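Trypanothione-dependent glyoxalase I (PDB 2C21) is a nickel-containing dimeric enzyme of the glyoxalase/bleomycin resistance/dioxygenase superfamily, built from paired beta modules with metal sites shared between the two subunits. Local coordinates at residues G53-S57 and S58-E62. Residues are numbered along the deposited sequence; the frame is centred on the assembly and turned at random.
With NI (nickel (II) ion), chain G.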
loop_
_atom_site.group_PDB
_atom_site.type_symbol
_atom_site.label_atom_id
_atom_site.label_comp_id
_atom_site.label_asym_id
_atom_site.label_seq_id
_atom_site.Cartn_x
_atom_site.Cartn_y
_atom_site.Cartn_z
ATOM N N GLY A 53 5.339 -2.345 -12.778
ATOM C CA GLY A 53 5.874 -3.602 -13.264
ATOM C C GLY A 53 4.864 -4.675 -12.950
ATOM O O GLY A 53 3.882 -4.400 -12.274
ATOM N N PRO A 54 5.066 -5.886 -13.488
ATOM C CA PRO A 54 4.150 -6.988 -13.224
ATOM C C PRO A 54 4.115 -7.395 -11.765
ATOM O O PRO A 54 5.088 -7.191 -11.028
ATOM C CB PRO A 54 4.702 -8.134 -14.095
ATOM C CG PRO A 54 6.068 -7.758 -14.454
ATOM C CD PRO A 54 6.146 -6.263 -14.414
ATOM N N GLU A 55 3.001 -7.984 -11.348
ATOM C CA GLU A 55 2.869 -8.453 -9.970
ATOM C C GLU A 55 3.981 -9.414 -9.569
ATOM O O GLU A 55 4.303 -9.497 -8.399
ATOM C CB GLU A 55 1.515 -9.110 -9.751
ATOM C CG GLU A 55 0.375 -8.125 -9.705
ATOM C CD GLU A 55 -0.933 -8.772 -10.009
ATOM O OE1 GLU A 55 -1.606 -9.260 -9.064
ATOM O OE2 GLU A 55 -1.266 -8.835 -11.207
ATOM N N MET A 56 4.584 -10.113 -10.530
ATOM C CA MET A 56 5.602 -11.122 -10.245
ATOM C C MET A 56 6.890 -10.496 -9.709
ATOM O O MET A 56 7.636 -11.145 -8.979
ATOM C CB MET A 56 5.924 -11.958 -11.510
ATOM C CG MET A 56 4.752 -12.759 -12.070
ATOM S SD MET A 56 3.578 -11.762 -13.023
ATOM C CE MET A 56 4.411 -11.719 -14.612
ATOM N N SER A 57 7.139 -9.239 -10.065
ATOM C CA SER A 57 8.364 -8.543 -9.654
ATOM C C SER A 57 8.140 -7.195 -8.952
ATOM O O SER A 57 9.102 -6.502 -8.637
ATOM C CB SER A 57 9.230 -8.327 -10.888
ATOM O OG SER A 57 8.534 -7.542 -11.844
ATOM N N SER A 58 6.884 -6.826 -8.715
ATOM C CA SER A 58 6.518 -5.496 -8.225
ATOM C C SER A 58 5.386 -5.584 -7.238
ATOM O O SER A 58 4.602 -6.535 -7.270
ATOM C CB SER A 58 5.999 -4.593 -9.337
ATOM O OG SER A 58 6.908 -4.479 -10.390
ATOM N N THR A 59 5.297 -4.552 -6.405
ATOM C CA THR A 59 4.158 -4.325 -5.512
ATOM C C THR A 59 3.264 -3.302 -6.213
ATOM O O THR A 59 3.729 -2.242 -6.664
ATOM C CB THR A 59 4.653 -3.827 -4.143
ATOM O OG1 THR A 59 5.548 -4.805 -3.596
ATOM C CG2 THR A 59 3.499 -3.603 -3.168
ATOM N N VAL A 60 1.997 -3.648 -6.372
ATOM C CA VAL A 60 1.132 -2.920 -7.276
ATOM C C VAL A 60 -0.054 -2.294 -6.549
ATOM O O VAL A 60 -0.164 -2.378 -5.323
ATOM C CB VAL A 60 0.700 -3.825 -8.467
ATOM C CG1 VAL A 60 1.935 -4.367 -9.181
ATOM C CG2 VAL A 60 -0.218 -4.981 -8.022
ATOM N N LEU A 61 -0.911 -1.643 -7.328
ATOM C CA LEU A 61 -2.130 -1.013 -6.861
ATOM C C LEU A 61 -3.335 -1.777 -7.410
ATOM O O LEU A 61 -3.380 -2.105 -8.605
ATOM C CB LEU A 61 -2.161 0.444 -7.350
ATOM C CG LEU A 61 -3.353 1.324 -6.975
ATOM C CD1 LEU A 61 -3.527 1.396 -5.462
ATOM C CD2 LEU A 61 -3.154 2.719 -7.569
ATOM N N GLU A 62 -4.283 -2.079 -6.520
ATOM C CA GLU A 62 -5.538 -2.729 -6.868
ATOM C C GLU A 62 -6.691 -1.761 -6.664
ATOM O O GLU A 62 -6.886 -1.253 -5.549
ATOM C CB GLU A 62 -5.797 -3.957 -5.985
ATOM C CG GLU A 62 -7.075 -4.688 -6.339
ATOM C CD GLU A 62 -7.446 -5.782 -5.343
ATOM O OE1 GLU A 62 -6.690 -6.004 -4.378
ATOM O OE2 GLU A 62 -8.496 -6.422 -5.549
HETATM NI NI NI G . -6.193 -7.668 -2.762
HETATM O O HOH W 1 -6.959 -8.907 -3.768
#
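E55 and V60 make the apolar contact of the loop that joins strand 45-51 to strand 60-66, the two side chains crossing at about a right angle. CG of E55 lies 3.6 Å from CG2 of V60, so the aliphatic part of the glutamate packs against one methyl branch. The other branch turns to the start of the loop: with V60 CG1 anti to the carbonyl carbon (chi1 -56°), that methyl comes 3.7 Å from G53 O. Both side chains also touch F49 of strand 45-51, which extends this apolar patch over the sheet.

The close approaches to the loop backbone are mostly made by S58. Its OG reaches back over the chain to 3.2 Å from G53 CA, an approach made at a residue that carries no side chain. The turn itself is held by the bond from S57 N to P54 O (3.1 Å), and S58 CB comes to 3.2 Å from the same carbonyl oxygen. E55 O and S58 O, two acceptors 3.2 Å apart, are bridged by R8, which hydrogen-bonds to the first and, weakly, to the second; its charge probably offsets their mutual repulsion.

The ionic and metal chemistry lies at the side-chain ends. Beyond its packed CG, E55 forms a salt bridge through OE2 with R36. E62 runs out extended, CG anti to the backbone N (chi1 -178°), and its OE1 binds nickel at 2.4 Å; a water also binds the metal. H11 of the same chain and H80 and E123 of the second subunit complete the ligands. E55 therefore serves both kinds of chemistry, its aliphatic part packed on V60 and its carboxylate paired with R36, while the strand that V60 begins carries E62 on to the nickel shared between the subunits.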